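Long-range contacts in BPH (Thiobacillus denitrificans, PDB 5OVS), which probably degrades proteins as an N-terminal nucleophile hydrolase, a bacterial proteasome homolog whose fourteen subunits form a double ring around an inner cavity: residues S139-M148 with L165-E176; K55-A63 with W81-Y92. All coordinates share one frame; numbering follows the deposited sequence.

Contact 1. Residues S139-M148 with L165-E176; sequences SGSPYALGAM and LGVMAAAEFHDE
The imidazole of His174 has an oxygen beyond each face: the carbonyl O of Ser139 sits 4.2 Å above the ring plane, over its centre, and Asp175 OD1 lies off-centre on the opposite face, while Glu176 OE1 and Tyr143 OH come to the edge. The Tyr143 ring, with Gly140 O at its own edge in plane, meets this imidazole obliquely, planes at 41°. Its CE1 lies 3.5 Å from Phe173 CB, and Ala170 supports the base of the side chain at CB. Placing CG beside the backbone N (chi1 -51°) carries the phenol along the end of helix 159-173, where it joins the last turn to the loop beyond. With an alanine at Tyr143, a gap would probably open between Phe173 CB and the imidazole, leaving His174 freer to turn.

Further along, the helices illustrate how small residues permit close packing. The axes of segments 141-148 and 165-173 approach to 7.3 Å, their directions 131° apart, and Ala144 CA comes so near Gly166 that it makes a C-H···O contact with the glycine O, 3.2 Å away. Met148 CG lies against the bare CA of Gly166, 3.9 Å away. Ala147 CB and Ala169 CB are pressed to 3.4 Å, tighter than usual.

At the loop end, Ser139 OG donates to the anti lone pair of Glu176 OE1 (2.7 Å), and a water donates to the same OG while also hydrogen-bonding His174 ND1. Ser139 OG makes a weak bond to Thr1 N, and the backbones of Gly140 and Glu176 also bond Thr1. In proteasomes the N-terminal threonine is the nucleophile; the chemistry here is therefore consistent with a polar network that positions the probable catalytic Thr1, backed by an apolar helix pair.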
loop_
_atom_site.group_PDB
_atom_site.type_symbol
_atom_site.label_atom_id
_atom_site.label_comp_id
_atom_site.label_asym_id
_atom_site.label_seq_id
_atom_site.Cartn_x
_atom_site.Cartn_y
_atom_site.Cartn_z
ATOM N N SER K 139 -13.074 17.847 22.392
ATOM C CA SER K 139 -11.866 18.409 21.787
ATOM C C SER K 139 -11.397 19.663 22.527
ATOM O O SER K 139 -10.220 20.015 22.465
ATOM C CB SER K 139 -12.128 18.741 20.309
ATOM O OG SER K 139 -13.231 19.649 20.162
ATOM N N GLY K 140 -12.313 20.338 23.229
ATOM C CA GLY K 140 -11.951 21.505 24.036
ATOM C C GLY K 140 -11.495 21.287 25.476
ATOM O O GLY K 140 -11.280 22.261 26.185
ATOM N N SER K 141 -11.335 20.033 25.911
ATOM C CA SER K 141 -10.935 19.734 27.304
ATOM C C SER K 141 -9.660 20.394 27.782
ATOM O O SER K 141 -9.652 20.945 28.880
ATOM C CB SER K 141 -10.840 18.235 27.581
ATOM O OG SER K 141 -10.620 17.516 26.401
ATOM N N PRO K 142 -8.580 20.341 26.971
ATOM C CA PRO K 142 -7.320 20.834 27.513
ATOM C C PRO K 142 -7.403 22.296 27.882
ATOM O O PRO K 142 -6.958 22.687 28.956
ATOM C CB PRO K 142 -6.310 20.564 26.391
ATOM C CG PRO K 142 -7.090 20.305 25.168
ATOM C CD PRO K 142 -8.451 19.866 25.580
ATOM N N TYR K 143 -8.018 23.085 27.018
ATOM C CA TYR K 143 -8.326 24.487 27.316
ATOM C C TYR K 143 -9.197 24.635 28.569
ATOM O O TYR K 143 -8.929 25.501 29.405
ATOM C CB TYR K 143 -9.057 25.151 26.131
ATOM C CG TYR K 143 -8.407 24.994 24.778
ATOM C CD1 TYR K 143 -7.459 25.918 24.325
ATOM C CD2 TYR K 143 -8.746 23.937 23.936
ATOM C CE1 TYR K 143 -6.861 25.791 23.078
ATOM C CE2 TYR K 143 -8.148 23.800 22.692
ATOM C CZ TYR K 143 -7.207 24.735 22.276
ATOM O OH TYR K 143 -6.610 24.609 21.059
ATOM N N ALA K 144 -10.248 23.822 28.693
ATOM C CA ALA K 144 -11.126 23.887 29.863
ATOM C C ALA K 144 -10.417 23.500 31.169
ATOM O O ALA K 144 -10.659 24.120 32.223
ATOM C CB ALA K 144 -12.365 23.022 29.666
ATOM N N LEU K 145 -9.574 22.467 31.091
ATOM C CA LEU K 145 -8.796 21.997 32.226
ATOM C C LEU K 145 -7.862 23.061 32.715
ATOM O O LEU K 145 -7.823 23.326 33.898
ATOM C CB LEU K 145 -7.963 20.767 31.863
ATOM C CG LEU K 145 -8.725 19.477 31.616
ATOM C CD1 LEU K 145 -7.754 18.389 31.175
ATOM C CD2 LEU K 145 -9.542 19.040 32.848
ATOM N N GLY K 146 -7.080 23.645 31.805
ATOM C CA GLY K 146 -6.180 24.732 32.153
ATOM C C GLY K 146 -6.900 25.899 32.793
ATOM O O GLY K 146 -6.454 26.451 33.805
ATOM N N ALA K 147 -8.037 26.269 32.215
ATOM C CA ALA K 147 -8.830 27.360 32.759
ATOM C C ALA K 147 -9.372 27.016 34.161
ATOM O O ALA K 147 -9.259 27.822 35.093
ATOM C CB ALA K 147 -9.957 27.722 31.807
ATOM N N MET K 148 -9.933 25.825 34.323
ATOM C CA MET K 148 -10.455 25.438 35.645
ATOM C C MET K 148 -9.339 25.213 36.661
ATOM O O MET K 148 -9.513 25.478 37.847
ATOM C CB MET K 148 -11.359 24.217 35.542
ATOM C CG MET K 148 -12.603 24.541 34.747
ATOM S SD MET K 148 -13.819 23.245 34.607
ATOM C CE MET K 148 -12.877 21.988 33.738
ATOM N N LEU K 165 -16.696 28.702 33.136
ATOM C CA LEU K 165 -15.457 29.310 32.685
ATOM C C LEU K 165 -14.658 28.313 31.844
ATOM O O LEU K 165 -14.016 28.697 30.878
ATOM C CB LEU K 165 -14.636 29.838 33.867
ATOM C CG LEU K 165 -13.402 30.664 33.468
ATOM C CD1 LEU K 165 -13.807 31.950 32.764
ATOM C CD2 LEU K 165 -12.532 30.986 34.672
ATOM N N GLY K 166 -14.716 27.035 32.205
ATOM C CA GLY K 166 -14.014 25.999 31.469
ATOM C C GLY K 166 -14.456 25.931 30.027
ATOM O O GLY K 166 -13.656 25.763 29.114
ATOM N N VAL K 167 -15.748 26.081 29.823
ATOM C CA VAL K 167 -16.320 26.034 28.497
ATOM C C VAL K 167 -15.930 27.276 27.689
ATOM O O VAL K 167 -15.699 27.175 26.488
ATOM C CB VAL K 167 -17.850 25.912 28.601
ATOM C CG1 VAL K 167 -18.504 25.985 27.226
ATOM C CG2 VAL K 167 -18.222 24.615 29.324
ATOM N N MET K 168 -15.869 28.437 28.348
ATOM C CA MET K 168 -15.618 29.713 27.675
ATOM C C MET K 168 -14.169 29.830 27.186
ATOM O O MET K 168 -13.895 30.482 26.170
ATOM C CB MET K 168 -15.927 30.890 28.607
ATOM C CG MET K 168 -17.380 31.023 29.050
ATOM S SD MET K 168 -17.530 31.963 30.587
ATOM C CE MET K 168 -17.495 33.627 29.928
ATOM N N ALA K 169 -13.247 29.223 27.934
ATOM C CA ALA K 169 -11.849 29.161 27.534
ATOM C C ALA K 169 -11.698 28.344 26.256
ATOM O O ALA K 169 -10.926 28.705 25.347
ATOM C CB ALA K 169 -11.006 28.550 28.641
ATOM N N ALA K 170 -12.431 27.239 26.186
ATOM C CA ALA K 170 -12.407 26.395 24.994
ATOM C C ALA K 170 -13.003 27.125 23.800
ATOM O O ALA K 170 -12.409 27.148 22.714
ATOM C CB ALA K 170 -13.137 25.088 25.242
ATOM N N ALA K 171 -14.157 27.754 24.005
ATOM C CA ALA K 171 -14.797 28.510 22.930
ATOM C C ALA K 171 -13.907 29.640 22.417
ATOM O O ALA K 171 -13.965 29.998 21.260
ATOM C CB ALA K 171 -16.116 29.058 23.395
ATOM N N GLU K 172 -13.084 30.195 23.291
ATOM C CA GLU K 172 -12.219 31.308 22.947
ATOM C C GLU K 172 -11.119 30.861 21.980
ATOM O O GLU K 172 -10.751 31.588 21.074
ATOM C CB GLU K 172 -11.606 31.877 24.227
ATOM C CG GLU K 172 -10.761 33.124 24.042
ATOM C CD GLU K 172 -11.590 34.394 23.947
ATOM O OE1 GLU K 172 -12.827 34.318 23.794
ATOM O OE2 GLU K 172 -10.995 35.480 24.031
ATOM N N PHE K 173 -10.612 29.649 22.171
ATOM C CA PHE K 173 -9.444 29.199 21.436
ATOM C C PHE K 173 -9.617 28.026 20.484
ATOM O O PHE K 173 -8.699 27.755 19.705
ATOM C CB PHE K 173 -8.318 28.897 22.427
ATOM C CG PHE K 173 -7.795 30.113 23.097
ATOM C CD1 PHE K 173 -6.995 31.001 22.400
ATOM C CD2 PHE K 173 -8.133 30.397 24.405
ATOM C CE1 PHE K 173 -6.520 32.150 23.006
ATOM C CE2 PHE K 173 -7.646 31.531 25.032
ATOM C CZ PHE K 173 -6.835 32.409 24.331
ATOM N N HIS K 174 -10.765 27.346 20.515
ATOM C CA HIS K 174 -10.942 26.161 19.673
ATOM C C HIS K 174 -12.176 26.138 18.768
ATOM O O HIS K 174 -13.315 26.333 19.218
ATOM C CB HIS K 174 -10.929 24.904 20.527
ATOM C CG HIS K 174 -10.627 23.672 19.745
ATOM N ND1 HIS K 174 -11.599 22.771 19.381
ATOM C CD2 HIS K 174 -9.468 23.217 19.215
ATOM C CE1 HIS K 174 -11.049 21.798 18.677
ATOM N NE2 HIS K 174 -9.757 22.051 18.557
ATOM N N ASP K 175 -11.951 25.809 17.497
ATOM C CA ASP K 175 -12.985 25.991 16.475
ATOM C C ASP K 175 -14.176 25.017 16.560
ATOM O O ASP K 175 -15.169 25.193 15.842
ATOM C CB ASP K 175 -12.371 26.002 15.066
ATOM C CG ASP K 175 -11.743 24.674 14.670
ATOM O OD1 ASP K 175 -12.071 23.639 15.281
ATOM O OD2 ASP K 175 -10.908 24.675 13.715
ATOM N N GLU K 176 -14.083 24.005 17.418
ATOM C CA GLU K 176 -15.178 23.062 17.602
ATOM C C GLU K 176 -16.076 23.391 18.804
ATOM O O GLU K 176 -17.011 22.662 19.084
ATOM C CB GLU K 176 -14.626 21.628 17.711
ATOM C CG GLU K 176 -13.856 21.189 16.473
ATOM C CD GLU K 176 -13.462 19.721 16.470
ATOM O OE1 GLU K 176 -13.398 19.090 17.543
ATOM O OE2 GLU K 176 -13.207 19.179 15.377
HETATM O O HOH W 1 -13.736 22.061 20.983
#

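Contact 2. Residues K55-A63 with W81-Y92; sequences KLILADYFA and WNTLHGALKEHY
Ile57 lays its CG2 methyl over one face of the Tyr92 ring, a CH-pi contact 3.6 Å from the centroid, and the opposite face carries His91 CB. The same methyl touches Leu88 CD2. Beyond the ring, Tyr92 OH donates to the anti lone pair of Asp60 OD2 at 2.7 Å; the carboxylate stands nearly perpendicular to the ring (86°), although OD2 itself lies in the ring plane.

Tyr61, its CG swung anti to the backbone N (chi1 179°), reaches across to the other helix. Leu84 CD1 sits over one ring face, Ala87 CB meets CE1 at 3.5 Å, and the hydroxyl O arrives at Thr83 CG2. Leu84 also sends CD2 to Leu58 CD2, 4.0 Å away. At the far end, Trp81 CZ3 meets the edge of the Phe62 ring, 3.9 Å from its CZ.

Consistent with these large side chains, the axes of segments 55-63 and 81-91 stay 11.6 Å apart. Leu58 and Phe62 also rest on strand 38-41, the packing of an outer helical layer on its sheet, as in the proteasome-type fold; Phe78 of a neighbouring subunit packs on Ile57. Chemically, the interface is apolar interdigitation with one directional bond, which gives the buried Tyr92 hydroxyl a probably charged acceptor, while Ile57 CG2 and His91 CB probably hold the ring's rotation.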
loop_
_atom_site.group_PDB
_atom_site.type_symbol
_atom_site.label_atom_id
_atom_site.label_comp_id
_atom_site.label_asym_id
_atom_site.label_seq_id
_atom_site.Cartn_x
_atom_site.Cartn_y
_atom_site.Cartn_z
ATOM N N LYS K 55 -26.897 12.401 21.649
ATOM C CA LYS K 55 -27.851 12.930 22.622
ATOM C C LYS K 55 -29.280 12.442 22.326
ATOM O O LYS K 55 -30.071 12.211 23.247
ATOM C CB LYS K 55 -27.767 14.464 22.712
ATOM C CG LYS K 55 -28.081 15.220 21.431
ATOM C CD LYS K 55 -28.589 16.613 21.743
ATOM C CE LYS K 55 -28.669 17.486 20.511
ATOM N NZ LYS K 55 -27.336 18.052 20.174
ATOM N N LEU K 56 -29.579 12.255 21.044
ATOM C CA LEU K 56 -30.879 11.744 20.609
ATOM C C LEU K 56 -30.940 10.252 20.869
ATOM O O LEU K 56 -31.932 9.735 21.408
ATOM C CB LEU K 56 -31.092 12.021 19.130
ATOM C CG LEU K 56 -30.910 13.494 18.759
ATOM C CD1 LEU K 56 -30.678 13.660 17.269
ATOM C CD2 LEU K 56 -32.098 14.313 19.234
ATOM N N ILE K 57 -29.860 9.561 20.512
ATOM C CA ILE K 57 -29.774 8.131 20.801
ATOM C C ILE K 57 -29.984 7.892 22.298
ATOM O O ILE K 57 -30.837 7.086 22.679
ATOM C CB ILE K 57 -28.445 7.502 20.326
ATOM C CG1 ILE K 57 -28.387 7.464 18.797
ATOM C CG2 ILE K 57 -28.302 6.075 20.841
ATOM C CD1 ILE K 57 -27.022 7.132 18.229
ATOM N N LEU K 58 -29.249 8.623 23.138
ATOM C CA LEU K 58 -29.239 8.345 24.586
ATOM C C LEU K 58 -30.568 8.599 25.280
ATOM O O LEU K 58 -30.986 7.789 26.092
ATOM C CB LEU K 58 -28.115 9.107 25.290
ATOM C CG LEU K 58 -26.652 8.750 24.961
ATOM C CD1 LEU K 58 -25.809 8.863 26.224
ATOM C CD2 LEU K 58 -26.468 7.362 24.370
ATOM N N ALA K 59 -31.225 9.707 24.943
ATOM C CA ALA K 59 -32.565 10.029 25.453
ATOM C C ALA K 59 -33.590 8.967 25.070
ATOM O O ALA K 59 -34.343 8.494 25.910
ATOM C CB ALA K 59 -33.006 11.392 24.947
ATOM N N ASP K 60 -33.607 8.605 23.795
ATOM C CA ASP K 60 -34.408 7.488 23.284
ATOM C C ASP K 60 -34.135 6.225 24.099
ATOM O O ASP K 60 -35.047 5.617 24.672
ATOM C CB ASP K 60 -34.058 7.247 21.816
ATOM C CG ASP K 60 -35.019 6.325 21.119
ATOM O OD1 ASP K 60 -36.074 6.809 20.664
ATOM O OD2 ASP K 60 -34.709 5.130 20.976
ATOM N N TYR K 61 -32.868 5.846 24.177
ATOM C CA TYR K 61 -32.487 4.645 24.903
ATOM C C TYR K 61 -32.992 4.654 26.352
ATOM O O TYR K 61 -33.622 3.694 26.801
ATOM C CB TYR K 61 -30.972 4.455 24.876
ATOM C CG TYR K 61 -30.526 3.230 25.633
ATOM C CD1 TYR K 61 -30.763 1.951 25.128
ATOM C CD2 TYR K 61 -29.881 3.343 26.865
ATOM C CE1 TYR K 61 -30.362 0.821 25.826
ATOM C CE2 TYR K 61 -29.476 2.225 27.570
ATOM C CZ TYR K 61 -29.716 0.965 27.050
ATOM O OH TYR K 61 -29.309 -0.146 27.753
ATOM N N PHE K 62 -32.717 5.738 27.073
ATOM C CA PHE K 62 -33.035 5.802 28.502
ATOM C C PHE K 62 -34.529 5.948 28.748
ATOM O O PHE K 62 -35.035 5.462 29.761
ATOM C CB PHE K 62 -32.234 6.910 29.209
ATOM C CG PHE K 62 -30.759 6.600 29.349
ATOM C CD1 PHE K 62 -30.330 5.437 29.987
ATOM C CD2 PHE K 62 -29.792 7.473 28.849
ATOM C CE1 PHE K 62 -28.973 5.153 30.118
ATOM C CE2 PHE K 62 -28.437 7.189 28.976
ATOM C CZ PHE K 62 -28.028 6.032 29.613
ATOM N N ALA K 63 -35.235 6.596 27.822
ATOM C CA ALA K 63 -36.698 6.654 27.862
ATOM C C ALA K 63 -37.324 5.265 27.678
ATOM O O ALA K 63 -38.352 4.954 28.297
ATOM C CB ALA K 63 -37.226 7.614 26.808
ATOM N N TRP K 81 -23.300 1.576 31.106
ATOM C CA TRP K 81 -22.594 1.878 29.856
ATOM C C TRP K 81 -22.223 0.630 29.077
ATOM O O TRP K 81 -22.279 0.631 27.849
ATOM C CB TRP K 81 -21.370 2.773 30.080
ATOM C CG TRP K 81 -21.581 4.124 29.512
ATOM C CD1 TRP K 81 -20.914 4.680 28.470
ATOM C CD2 TRP K 81 -22.575 5.075 29.910
ATOM N NE1 TRP K 81 -21.404 5.934 28.210
ATOM C CE2 TRP K 81 -22.428 6.201 29.078
ATOM C CE3 TRP K 81 -23.567 5.088 30.900
ATOM C CZ2 TRP K 81 -23.233 7.333 29.200
ATOM C CZ3 TRP K 81 -24.370 6.216 31.024
ATOM C CH2 TRP K 81 -24.194 7.324 30.177
ATOM N N ASN K 82 -21.879 -0.444 29.775
ATOM C CA ASN K 82 -21.566 -1.686 29.079
ATOM C C ASN K 82 -22.786 -2.261 28.369
ATOM O O ASN K 82 -22.676 -2.711 27.247
ATOM C CB ASN K 82 -20.977 -2.727 30.024
ATOM C CG ASN K 82 -20.250 -3.828 29.280
ATOM O OD1 ASN K 82 -19.212 -3.589 28.658
ATOM N ND2 ASN K 82 -20.793 -5.033 29.328
ATOM N N THR K 83 -23.943 -2.238 29.031
ATOM C CA THR K 83 -25.216 -2.622 28.413
ATOM C C THR K 83 -25.584 -1.648 27.282
ATOM O O THR K 83 -25.946 -2.077 26.197
ATOM C CB THR K 83 -26.353 -2.679 29.467
ATOM O OG1 THR K 83 -26.071 -3.718 30.411
ATOM C CG2 THR K 83 -27.711 -2.954 28.838
ATOM N N LEU K 84 -25.477 -0.345 27.530
ATOM C CA LEU K 84 -25.722 0.661 26.492
ATOM C C LEU K 84 -24.943 0.361 25.226
ATOM O O LEU K 84 -25.494 0.440 24.135
ATOM C CB LEU K 84 -25.347 2.064 26.976
ATOM C CG LEU K 84 -25.222 3.166 25.910
ATOM C CD1 LEU K 84 -26.557 3.422 25.240
ATOM C CD2 LEU K 84 -24.720 4.449 26.534
ATOM N N HIS K 85 -23.662 0.016 25.371
ATOM C CA HIS K 85 -22.805 -0.199 24.205
ATOM C C HIS K 85 -23.353 -1.296 23.284
ATOM O O HIS K 85 -23.275 -1.187 22.049
ATOM C CB HIS K 85 -21.378 -0.546 24.621
ATOM C CG HIS K 85 -20.455 -0.712 23.462
ATOM N ND1 HIS K 85 -19.944 0.359 22.767
ATOM C CD2 HIS K 85 -19.999 -1.823 22.838
ATOM C CE1 HIS K 85 -19.197 -0.086 21.774
ATOM N NE2 HIS K 85 -19.208 -1.407 21.798
ATOM N N GLY K 86 -23.905 -2.345 23.893
ATOM C CA GLY K 86 -24.537 -3.433 23.158
ATOM C C GLY K 86 -25.778 -2.978 22.422
ATOM O O GLY K 86 -26.079 -3.491 21.355
ATOM N N ALA K 87 -26.493 -2.016 22.995
ATOM C CA ALA K 87 -27.632 -1.402 22.316
ATOM C C ALA K 87 -27.198 -0.436 21.206
ATOM O O ALA K 87 -27.868 -0.347 20.182
ATOM C CB ALA K 87 -28.530 -0.696 23.318
ATOM N N LEU K 88 -26.093 0.286 21.400
ATOM C CA LEU K 88 -25.564 1.181 20.349
ATOM C C LEU K 88 -25.229 0.427 19.071
ATOM O O LEU K 88 -25.480 0.910 17.976
ATOM C CB LEU K 88 -24.315 1.923 20.820
ATOM C CG LEU K 88 -24.517 2.959 21.926
ATOM C CD1 LEU K 88 -23.180 3.478 22.430
ATOM C CD2 LEU K 88 -25.389 4.115 21.459
ATOM N N LYS K 89 -24.655 -0.761 19.223
ATOM C CA LYS K 89 -24.341 -1.608 18.083
ATOM C C LYS K 89 -25.590 -2.237 17.491
ATOM O O LYS K 89 -25.753 -2.271 16.277
ATOM C CB LYS K 89 -23.396 -2.717 18.501
ATOM C CG LYS K 89 -22.032 -2.210 18.904
ATOM C CD LYS K 89 -21.190 -3.337 19.460
ATOM C CE LYS K 89 -20.698 -4.268 18.359
ATOM N NZ LYS K 89 -19.914 -5.387 18.947
ATOM N N GLU K 90 -26.468 -2.739 18.355
ATOM C CA GLU K 90 -27.610 -3.525 17.908
ATOM C C GLU K 90 -28.754 -2.709 17.312
ATOM O O GLU K 90 -29.342 -3.131 16.334
ATOM C CB GLU K 90 -28.152 -4.376 19.052
ATOM C CG GLU K 90 -29.123 -5.447 18.571
ATOM C CD GLU K 90 -29.898 -6.093 19.697
ATOM O OE1 GLU K 90 -29.577 -5.820 20.877
ATOM O OE2 GLU K 90 -30.832 -6.871 19.393
ATOM N N HIS K 91 -29.083 -1.563 17.901
ATOM C CA HIS K 91 -30.253 -0.786 17.473
ATOM C C HIS K 91 -29.955 0.558 16.840
ATOM O O HIS K 91 -30.812 1.088 16.160
ATOM C CB HIS K 91 -31.198 -0.549 18.652
ATOM C CG HIS K 91 -31.568 -1.800 19.385
ATOM N ND1 HIS K 91 -32.452 -2.727 18.875
ATOM C CD2 HIS K 91 -31.164 -2.284 20.584
ATOM C CE1 HIS K 91 -32.580 -3.728 19.730
ATOM N NE2 HIS K 91 -31.810 -3.482 20.777
ATOM N N TYR K 92 -28.774 1.124 17.069
ATOM C CA TYR K 92 -28.503 2.508 16.655
ATOM C C TYR K 92 -27.322 2.663 15.682
ATOM O O TYR K 92 -26.867 3.782 15.425
ATOM C CB TYR K 92 -28.300 3.411 17.882
ATOM C CG TYR K 92 -29.466 3.436 18.860
ATOM C CD1 TYR K 92 -30.572 4.245 18.638
ATOM C CD2 TYR K 92 -29.442 2.664 20.017
ATOM C CE1 TYR K 92 -31.632 4.268 19.534
ATOM C CE2 TYR K 92 -30.488 2.688 20.923
ATOM C CZ TYR K 92 -31.579 3.486 20.678
ATOM O OH TYR K 92 -32.610 3.498 21.581
#

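The two contacts belong to the two outer helical layers of the alpha-beta-beta-alpha sandwich characteristic of proteasome-type N-terminal nucleophile hydrolases. They stand on opposite sides of the chain's centre, with contact centres 28 Å apart and nearest atoms about 11 Å apart, and they do not touch. Contact 2 closes before contact 1 opens along the chain and packs on the sheet containing strands 38-41 and 44-48; contact 1 packs on the one containing 3-8 and 134-137. Contact 1 alone reaches Thr1, the probable nucleophile. Both also face other subunits: Asp175 forms a salt bridge with Lys21 of one neighbouring subunit, while Asn82 bonds His91 of another.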